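Local coordinates for D-glyceraldehyde dehydrogenase (NADP(+)) (Thermoplasma acidophilum, PDB 5IZD) that oxidises D-glyceraldehyde to (R)-glycerate with NADP(+) in the non-phosphorylated Entner-Doudoroff pathway, working as a homotetramer built as a dimer of dimers, at the interface of chains A and B and the interface of chains A and C. Sequence-based numbering; all coordinates share one arbitrary frame. Chains: chain A/B/C, D-glyceraldehyde dehydrogenase (NADP(+)).

Contact 1: the interface of chains A and B. Residues chain A 54, 135, 137, 471; chain B 425-426, 429, 450.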
ATOM      1  N   TRP A  54     -22.027  15.908  -8.422  1.00 35.80           N
ATOM      2  CA  TRP A  54     -22.605  14.718  -7.755  1.00 36.56           C
ATOM      3  C   TRP A  54     -22.909  13.521  -8.655  1.00 36.48           C
ATOM      4  O   TRP A  54     -22.556  12.379  -8.334  1.00 36.29           O
ATOM      5  CB  TRP A  54     -23.798  15.072  -6.841  1.00 37.75           C
ATOM      6  CG  TRP A  54     -23.293  15.567  -5.562  1.00 37.84           C
ATOM      7  CD1 TRP A  54     -23.325  16.851  -5.096  1.00 38.11           C
ATOM      8  CD2 TRP A  54     -22.559  14.789  -4.589  1.00 37.78           C
ATOM      9  NE1 TRP A  54     -22.685  16.913  -3.864  1.00 38.37           N
ATOM     10  CE2 TRP A  54     -22.204  15.669  -3.534  1.00 37.66           C
ATOM     11  CE3 TRP A  54     -22.160  13.446  -4.526  1.00 37.67           C
ATOM     12  CZ2 TRP A  54     -21.485  15.247  -2.410  1.00 37.42           C
ATOM     13  CZ3 TRP A  54     -21.432  13.015  -3.403  1.00 37.40           C
ATOM     14  CH2 TRP A  54     -21.104  13.921  -2.360  1.00 37.35           C
ATOM     15  N   TYR A 135     -12.271   6.636   3.492  1.00 31.52           N
ATOM     16  CA  TYR A 135     -12.715   6.628   2.099  1.00 31.91           C
ATOM     17  C   TYR A 135     -11.851   7.593   1.295  1.00 31.41           C
ATOM     18  O   TYR A 135     -11.379   8.572   1.836  1.00 31.80           O
ATOM     19  CB  TYR A 135     -14.164   7.119   1.965  1.00 32.18           C
ATOM     20  CG  TYR A 135     -15.232   6.160   2.370  1.00 32.79           C
ATOM     21  CD1 TYR A 135     -14.993   5.140   3.265  1.00 32.72           C
ATOM     22  CD2 TYR A 135     -16.528   6.281   1.859  1.00 33.44           C
ATOM     23  CE1 TYR A 135     -15.990   4.285   3.640  1.00 33.40           C
ATOM     24  CE2 TYR A 135     -17.531   5.400   2.248  1.00 34.18           C
ATOM     25  CZ  TYR A 135     -17.245   4.407   3.144  1.00 33.68           C
ATOM     26  OH  TYR A 135     -18.158   3.501   3.594  1.00 34.75           O
ATOM     27  N   VAL A 137     -12.244  10.086  -1.832  1.00 29.41           N
ATOM     28  CA  VAL A 137     -13.331  10.735  -2.561  1.00 29.11           C
ATOM     29  C   VAL A 137     -12.755  11.909  -3.397  1.00 28.72           C
ATOM     30  O   VAL A 137     -11.735  12.469  -3.035  1.00 27.99           O
ATOM     31  CB  VAL A 137     -14.415  11.282  -1.626  1.00 29.19           C
ATOM     32  CG1 VAL A 137     -15.089  10.174  -0.876  1.00 29.53           C
ATOM     33  CG2 VAL A 137     -13.872  12.306  -0.651  1.00 28.87           C
ATOM     34  N   LYS A 471     -11.067  10.749   3.792  1.00 32.34           N
ATOM     35  CA  LYS A 471     -11.973  11.258   4.858  1.00 31.66           C
ATOM     36  C   LYS A 471     -12.229  10.069   5.782  1.00 31.34           C
ATOM     37  O   LYS A 471     -12.218   8.939   5.297  1.00 31.21           O
ATOM     38  CB  LYS A 471     -13.287  11.774   4.235  1.00 31.68           C
ATOM     39  CG  LYS A 471     -14.222  10.702   3.782  1.00 31.77           C
ATOM     40  CD  LYS A 471     -15.332  11.148   2.880  1.00 32.45           C
ATOM     41  CE  LYS A 471     -16.229  12.255   3.387  1.00 32.65           C
ATOM     42  NZ  LYS A 471     -17.134  11.882   4.516  1.00 33.07           N
TER
ATOM     43  N   SER B 425     -21.492   8.758   4.949  1.00 34.67           N
ATOM     44  CA  SER B 425     -20.069   8.569   4.864  1.00 34.79           C
ATOM     45  C   SER B 425     -19.479   9.210   3.593  1.00 35.28           C
ATOM     46  O   SER B 425     -18.330   9.650   3.612  1.00 34.81           O
ATOM     47  CB  SER B 425     -19.728   7.061   5.026  1.00 34.91           C
ATOM     48  OG  SER B 425     -20.042   6.624   6.379  1.00 35.07           O
ATOM     49  N   GLU B 426     -20.265   9.328   2.520  1.00 36.58           N
ATOM     50  CA  GLU B 426     -19.855  10.110   1.336  1.00 37.41           C
ATOM     51  C   GLU B 426     -20.459  11.515   1.246  1.00 36.88           C
ATOM     52  O   GLU B 426     -19.777  12.445   0.843  1.00 36.43           O
ATOM     53  CB  GLU B 426     -20.215   9.361   0.039  1.00 39.94           C
ATOM     54  CG  GLU B 426     -19.839   7.895   0.021  1.00 42.41           C
ATOM     55  CD  GLU B 426     -19.272   7.444  -1.304  1.00 44.88           C
ATOM     56  OE1 GLU B 426     -20.041   6.882  -2.113  1.00 48.26           O
ATOM     57  OE2 GLU B 426     -18.058   7.692  -1.547  1.00 47.65           O
ATOM     58  N   ARG B 429     -19.482  16.131   3.665  1.00 31.07           N
ATOM     59  CA  ARG B 429     -18.192  16.424   3.073  1.00 30.18           C
ATOM     60  C   ARG B 429     -17.311  17.095   4.084  1.00 29.48           C
ATOM     61  O   ARG B 429     -16.974  18.275   3.964  1.00 29.06           O
ATOM     62  CB  ARG B 429     -18.381  17.276   1.803  1.00 30.46           C
ATOM     63  CG  ARG B 429     -19.181  16.550   0.729  1.00 30.82           C
ATOM     64  CD  ARG B 429     -18.306  15.649  -0.140  1.00 30.33           C
ATOM     65  NE  ARG B 429     -17.360  16.469  -0.864  1.00 29.88           N
ATOM     66  CZ  ARG B 429     -16.383  16.033  -1.629  1.00 29.52           C
ATOM     67  NH1 ARG B 429     -16.142  14.745  -1.795  1.00 29.42           N
ATOM     68  NH2 ARG B 429     -15.603  16.920  -2.222  1.00 29.55           N
ATOM     69  N   PHE B 450     -11.886  19.369   4.584  1.00 30.28           N
ATOM     70  CA  PHE B 450     -12.199  19.964   3.294  1.00 30.93           C
ATOM     71  C   PHE B 450     -12.289  21.475   3.471  1.00 31.20           C
ATOM     72  O   PHE B 450     -12.377  21.965   4.601  1.00 31.29           O
ATOM     73  CB  PHE B 450     -13.592  19.482   2.830  1.00 31.66           C
ATOM     74  CG  PHE B 450     -13.663  18.025   2.446  1.00 31.82           C
ATOM     75  CD1 PHE B 450     -13.721  17.020   3.422  1.00 31.85           C
ATOM     76  CD2 PHE B 450     -13.687  17.653   1.094  1.00 31.83           C
ATOM     77  CE1 PHE B 450     -13.807  15.673   3.058  1.00 31.93           C
ATOM     78  CE2 PHE B 450     -13.756  16.321   0.718  1.00 31.90           C
ATOM     79  CZ  PHE B 450     -13.849  15.327   1.701  1.00 32.02           C
TER

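Contact 2: the interface of chains A and B. Residues chain A 230-231, 234, 246, 248, 454-455; chain B 234, 238, 241-242.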
ATOM      1  N   GLY A 230       3.630  29.981 -10.312  1.00 30.34           N
ATOM      2  CA  GLY A 230       3.415  29.096  -9.187  1.00 29.88           C
ATOM      3  C   GLY A 230       3.342  29.779  -7.854  1.00 30.06           C
ATOM      4  O   GLY A 230       2.469  29.439  -7.007  1.00 30.05           O
ATOM      5  N   GLN A 231       4.291  30.685  -7.612  1.00 30.53           N
ATOM      6  CA  GLN A 231       4.319  31.449  -6.355  1.00 30.90           C
ATOM      7  C   GLN A 231       3.061  32.312  -6.231  1.00 32.04           C
ATOM      8  O   GLN A 231       2.444  32.379  -5.180  1.00 31.68           O
ATOM      9  CB  GLN A 231       5.551  32.309  -6.239  1.00 31.08           C
ATOM     10  CG  GLN A 231       6.857  31.544  -6.199  1.00 30.76           C
ATOM     11  CD  GLN A 231       8.048  32.449  -6.203  1.00 31.17           C
ATOM     12  OE1 GLN A 231       8.381  33.058  -7.212  1.00 31.31           O
ATOM     13  NE2 GLN A 231       8.678  32.575  -5.073  1.00 31.47           N
ATOM     14  N   MET A 234      -0.032  30.060  -5.460  1.00 33.38           N
ATOM     15  CA  MET A 234      -0.010  29.702  -4.073  1.00 33.74           C
ATOM     16  C   MET A 234      -0.469  30.838  -3.185  1.00 34.01           C
ATOM     17  O   MET A 234      -1.215  30.606  -2.230  1.00 34.00           O
ATOM     18  CB  MET A 234       1.406  29.208  -3.665  1.00 33.92           C
ATOM     19  CG  MET A 234       1.483  28.527  -2.340  1.00 34.21           C
ATOM     20  SD  MET A 234       3.093  27.698  -2.130  1.00 34.77           S
ATOM     21  CE  MET A 234       3.026  27.424  -0.372  1.00 35.24           C
ATOM     22  N   LEU A 246       1.578  21.627  -8.299  1.00 27.29           N
ATOM     23  CA  LEU A 246       2.323  22.641  -9.054  1.00 27.84           C
ATOM     24  C   LEU A 246       3.656  22.045  -9.436  1.00 28.23           C
ATOM     25  O   LEU A 246       4.410  21.549  -8.545  1.00 27.55           O
ATOM     26  CB  LEU A 246       2.650  23.888  -8.231  1.00 28.01           C
ATOM     27  CG  LEU A 246       1.505  24.600  -7.527  1.00 28.29           C
ATOM     28  CD1 LEU A 246       2.043  25.752  -6.678  1.00 28.68           C
ATOM     29  CD2 LEU A 246       0.480  25.058  -8.528  1.00 28.42           C
ATOM     30  N   LEU A 248       7.055  23.453 -11.502  1.00 29.05           N
ATOM     31  CA  LEU A 248       7.559  24.765 -11.795  1.00 29.47           C
ATOM     32  C   LEU A 248       8.933  24.742 -12.515  1.00 29.69           C
ATOM     33  O   LEU A 248       9.698  25.693 -12.417  1.00 29.51           O
ATOM     34  CB  LEU A 248       7.574  25.658 -10.555  1.00 29.51           C
ATOM     35  CG  LEU A 248       6.256  25.709  -9.810  1.00 29.72           C
ATOM     36  CD1 LEU A 248       6.351  26.569  -8.545  1.00 30.03           C
ATOM     37  CD2 LEU A 248       5.144  26.216 -10.686  1.00 29.94           C
ATOM     38  N   GLY A 454       7.882  22.902  -6.624  1.00 29.00           N
ATOM     39  CA  GLY A 454       6.466  23.218  -6.510  1.00 28.96           C
ATOM     40  C   GLY A 454       5.802  22.458  -5.387  1.00 28.72           C
ATOM     41  O   GLY A 454       6.265  22.530  -4.250  1.00 28.84           O
ATOM     42  N   GLN A 455       4.698  21.807  -5.684  1.00 28.57           N
ATOM     43  CA  GLN A 455       3.848  21.181  -4.658  1.00 28.86           C
ATOM     44  C   GLN A 455       3.362  19.880  -5.274  1.00 28.34           C
ATOM     45  O   GLN A 455       2.932  19.832  -6.446  1.00 27.68           O
ATOM     46  CB  GLN A 455       2.649  22.075  -4.265  1.00 29.29           C
ATOM     47  CG  GLN A 455       2.971  23.447  -3.626  1.00 30.16           C
ATOM     48  CD  GLN A 455       3.663  23.334  -2.255  1.00 30.72           C
ATOM     49  OE1 GLN A 455       3.590  22.311  -1.641  1.00 32.25           O
ATOM     50  NE2 GLN A 455       4.404  24.317  -1.854  1.00 31.00           N
TER
ATOM     51  N   MET B 234       0.515  30.216   4.143  1.00 34.67           N
ATOM     52  CA  MET B 234       0.487  29.813   2.750  1.00 35.37           C
ATOM     53  C   MET B 234       0.940  30.920   1.760  1.00 35.47           C
ATOM     54  O   MET B 234       1.674  30.639   0.780  1.00 35.17           O
ATOM     55  CB  MET B 234      -0.906  29.352   2.393  1.00 36.06           C
ATOM     56  CG  MET B 234      -0.990  28.628   1.099  1.00 36.47           C
ATOM     57  SD  MET B 234      -2.616  27.867   0.989  1.00 37.75           S
ATOM     58  CE  MET B 234      -2.468  27.136  -0.643  1.00 37.83           C
ATOM     59  N   SER B 238       5.049  30.860  -0.248  1.00 31.31           N
ATOM     60  CA  SER B 238       5.275  30.925  -1.641  1.00 31.35           C
ATOM     61  C   SER B 238       6.733  31.285  -1.910  1.00 31.81           C
ATOM     62  O   SER B 238       7.256  30.943  -2.954  1.00 32.25           O
ATOM     63  CB  SER B 238       4.322  31.958  -2.319  1.00 31.58           C
ATOM     64  OG  SER B 238       4.544  33.272  -1.814  1.00 31.92           O
ATOM     65  N   MET B 241       8.429  27.635  -1.522  1.00 30.68           N
ATOM     66  CA  MET B 241       7.640  26.466  -1.856  1.00 30.52           C
ATOM     67  C   MET B 241       7.635  25.365  -0.795  1.00 29.92           C
ATOM     68  O   MET B 241       7.523  24.189  -1.127  1.00 29.19           O
ATOM     69  CB  MET B 241       8.060  25.882  -3.202  1.00 30.86           C
ATOM     70  CG  MET B 241       7.503  26.632  -4.358  1.00 32.04           C
ATOM     71  SD  MET B 241       5.726  26.448  -4.563  1.00 32.47           S
ATOM     72  CE  MET B 241       5.458  28.076  -5.193  1.00 32.84           C
ATOM     73  N   ALA B 242       7.692  25.727   0.477  1.00 30.17           N
ATOM     74  CA  ALA B 242       7.654  24.693   1.534  1.00 30.21           C
ATOM     75  C   ALA B 242       6.419  23.824   1.414  1.00 29.71           C
ATOM     76  O   ALA B 242       5.314  24.310   1.073  1.00 29.20           O
ATOM     77  CB  ALA B 242       7.636  25.346   2.909  1.00 30.65           C
TER
HETATM   78  O   HOH W   1       6.629  21.449  -1.631  1.00 39.71           O

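Contact 3: the interface of chains A and C. Residues chain A 475, 477, 479; chain C 419, 422-423.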
ATOM      1  N   VAL A 475     -16.924   4.766  13.662  1.00 29.59           N
ATOM      2  CA  VAL A 475     -18.224   4.215  13.999  1.00 29.84           C
ATOM      3  C   VAL A 475     -18.096   3.421  15.288  1.00 29.83           C
ATOM      4  O   VAL A 475     -17.164   2.649  15.415  1.00 29.54           O
ATOM      5  CB  VAL A 475     -18.767   3.285  12.894  1.00 30.18           C
ATOM      6  CG1 VAL A 475     -20.134   2.743  13.313  1.00 30.89           C
ATOM      7  CG2 VAL A 475     -18.945   4.024  11.564  1.00 30.01           C
ATOM      8  N   TYR A 477     -20.305   0.651  17.213  1.00 31.14           N
ATOM      9  CA  TYR A 477     -21.428  -0.265  17.115  1.00 31.77           C
ATOM     10  C   TYR A 477     -21.535  -1.247  18.305  1.00 32.45           C
ATOM     11  O   TYR A 477     -22.085  -2.343  18.194  1.00 32.91           O
ATOM     12  CB  TYR A 477     -21.328  -1.042  15.833  1.00 31.67           C
ATOM     13  CG  TYR A 477     -20.001  -1.689  15.564  1.00 31.30           C
ATOM     14  CD1 TYR A 477     -19.009  -0.988  14.883  1.00 30.74           C
ATOM     15  CD2 TYR A 477     -19.736  -3.029  15.952  1.00 31.45           C
ATOM     16  CE1 TYR A 477     -17.783  -1.565  14.616  1.00 30.44           C
ATOM     17  CE2 TYR A 477     -18.520  -3.625  15.668  1.00 31.26           C
ATOM     18  CZ  TYR A 477     -17.554  -2.881  14.982  1.00 30.83           C
ATOM     19  OH  TYR A 477     -16.335  -3.403  14.641  1.00 30.82           O
ATOM     20  N   GLY A 479     -23.561  -0.820  20.682  1.00 34.48           N
ATOM     21  CA  GLY A 479     -24.956  -0.734  21.113  1.00 35.62           C
ATOM     22  C   GLY A 479     -25.169  -0.542  22.638  1.00 36.06           C
ATOM     23  O   GLY A 479     -26.262  -0.742  23.136  1.00 36.95           O
TER
ATOM     24  N   ASN C 419     -25.980  -2.473  14.253  1.00 39.57           N
ATOM     25  CA  ASN C 419     -25.085  -3.205  15.162  1.00 39.33           C
ATOM     26  C   ASN C 419     -24.829  -4.700  14.811  1.00 39.04           C
ATOM     27  O   ASN C 419     -23.733  -5.222  15.039  1.00 38.73           O
ATOM     28  CB  ASN C 419     -25.538  -3.016  16.622  1.00 39.92           C
ATOM     29  CG  ASN C 419     -25.502  -1.546  17.035  1.00 40.06           C
ATOM     30  OD1 ASN C 419     -24.807  -0.713  16.425  1.00 40.05           O
ATOM     31  ND2 ASN C 419     -26.289  -1.208  17.988  1.00 40.75           N
ATOM     32  N   PHE C 422     -22.338  -4.378  11.450  1.00 35.76           N
ATOM     33  CA  PHE C 422     -20.943  -4.152  11.814  1.00 35.36           C
ATOM     34  C   PHE C 422     -20.381  -5.252  12.661  1.00 35.69           C
ATOM     35  O   PHE C 422     -19.249  -5.653  12.455  1.00 35.82           O
ATOM     36  CB  PHE C 422     -20.729  -2.816  12.519  1.00 35.16           C
ATOM     37  CG  PHE C 422     -20.904  -1.633  11.629  1.00 34.81           C
ATOM     38  CD1 PHE C 422     -19.988  -1.370  10.608  1.00 34.50           C
ATOM     39  CD2 PHE C 422     -21.967  -0.785  11.788  1.00 35.19           C
ATOM     40  CE1 PHE C 422     -20.156  -0.306   9.753  1.00 34.23           C
ATOM     41  CE2 PHE C 422     -22.129   0.315  10.950  1.00 35.19           C
ATOM     42  CZ  PHE C 422     -21.224   0.556   9.935  1.00 34.56           C
ATOM     43  N   GLU C 423     -21.150  -5.794  13.582  1.00 36.26           N
ATOM     44  CA  GLU C 423     -20.619  -6.918  14.379  1.00 36.58           C
ATOM     45  C   GLU C 423     -20.446  -8.210  13.547  1.00 36.54           C
ATOM     46  O   GLU C 423     -19.442  -8.907  13.675  1.00 35.84           O
ATOM     47  CB  GLU C 423     -21.494  -7.169  15.609  1.00 37.43           C
ATOM     48  CG  GLU C 423     -20.933  -8.217  16.544  1.00 38.06           C
ATOM     49  CD  GLU C 423     -21.805  -8.376  17.776  1.00 39.12           C
ATOM     50  OE1 GLU C 423     -21.276  -8.190  18.888  1.00 39.61           O
ATOM     51  OE2 GLU C 423     -23.020  -8.660  17.606  1.00 40.10           O
TER

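Contact 1: the interface of chains A and B
A:Lys471 reaches across to the end of helix 418-427 of chain B and gives a hydrogen bond from its side-chain amine NZ to the backbone B:Ser425 O, at 2.7 Å. This is part of a two-fold subunit interface of an aldehyde dehydrogenase. On the chain A side lie strands 130-138 and 468-476 and helix 39-77. NZ sits above the carbonyl plane, 43° out of it, with a C=O...N angle of 136°. The lysine chain bends at chi3 (-56°) and chi4, and this turns its tip toward the carbonyl. Its CD and CE also lie close to the same oxygen.

Beside this bond, B:Ser425 CB stands above the plane of the A:Tyr135 ring, nearest CE2 (3.9 Å). B:Glu426 CG comes alongside CD2 and CE2, much nearer the plane, with the ring and carboxylate planes steep to each other. A:Val137 points both methyls at chain B. CG1 lies 3.9 Å from the carboxylate oxygen B:Glu426 OE2. CG2 lies 3.5 Å from B:Arg429 NH1 and meets B:Phe450 CZ at the ring edge, in plane, at 3.8 Å.

Further out, A:Trp54 brings the six-membered end of its indole to B:Arg429, with CZ2 3.9 Å from CD. B:Glu426 O lies in the indole plane, at its edge, 3.8 Å from CH2. Within chain B, B:Phe450 CE2 lies over the centre of the B:Arg429 guanidinium and is likely to limit its movement.

Contact 2: the interface of chains A and B
B:Met241 projects from a loop of chain B into a pocket of chain A, at a two-fold interface of the homotetramer. Its CB lies 3.9 Å from A:Gly454 O. CG then passes A:Gly454 CA. SD lies 3.8 Å from A:Met234 SD, and these two side chains run past each other in opposite directions. Bends at chi2 (-70°) and chi3 turn the methyl CE toward helix 227-236. There it packs 3.7 Å from A:Gln231 CA and 3.8 Å from A:Leu248 CD1.

Polar bonds flank this plug. A:Gln231 NE2 gives a hydrogen bond of 3.0 Å to B:Ser238 O, nearly straight at 163°. B:Ser238 O lies in the glutamine amide plane, while NE2 sits above the carbonyl plane. A:Gln455 NE2 bonds B:Ala242 O at 3.1 Å, from well above that carbonyl plane. This NE2 also passes B:Met241 SD, at most a weak bond. A water bridges A:Gly454 O and B:Met241 O, 2.9 Å from each. An alanine in place of A:Gln455 would probably leave B:Ala242 O without this donor and open a gap beside B:Met241 SD.

The patch lies near A:Glu247, the general base of aldehyde dehydrogenases, between A:Leu246 and A:Leu248. Packing by chain B may therefore steady the backbone of the active site.

Contact 3: the interface of chains A and C
Helix 418-427 of chain C packs against the end of strand 468-476 of chain A and the loop that follows it. The contact belongs to a two-fold subunit interface in this aldehyde dehydrogenase tetramer. It rests on van der Waals and CH-pi packing; no hydrogen bond or salt bridge crosses this patch.

C:Phe422 meets the face of A:Tyr477 chiefly with its CB. CB stands 3.4 Å from the centroid of the tyrosine ring, displaced toward the rim, and 3.3 Å from the tyrosine CG. It lies above the ring half nearest the tyrosine's own backbone. A:Tyr477 CG sits between its backbone N and carbonyl carbon; chi1 50° swings the ring over C:Phe422, and chi2 near -89° turns its face to the helix. Near the far end of the ring, CE2 lies 3.9 Å from C:Phe422 O.

The phenyl ring of C:Phe422 extends past the tyrosine toward A:Val475. There the methyl CG1 rests over one face of the phenyl, near its rim, 3.9 Å from CE2. CG1 is anti to the valine backbone N (chi1 -180°), which directs this branch at the ring.

One helical turn before the phenylalanine, C:Asn419 lays its amide along the chain A backbone. OD1 lies 3.5 Å from A:Tyr477 CB. ND2 packs 3.4 Å from A:Gly479 CA.

Contacts 1 and 2 belong to the same A-B interface, their C-alpha centres about 26 Å apart. Contact 3 joins A to C, about 21 Å from contact 1 and 44 Å from contact 2. Strand 468-476 of chain A serves both contact 1 and contact 3. Helix 418-427 is the partner element in both, from chain B in one and chain C in the other. One element pair thus takes part in two different interfaces of the tetramer. Contact 2 is centred about 8 Å from A:Glu247 and contact 3 about 44 Å, which suggests a mainly assembling role for contact 3.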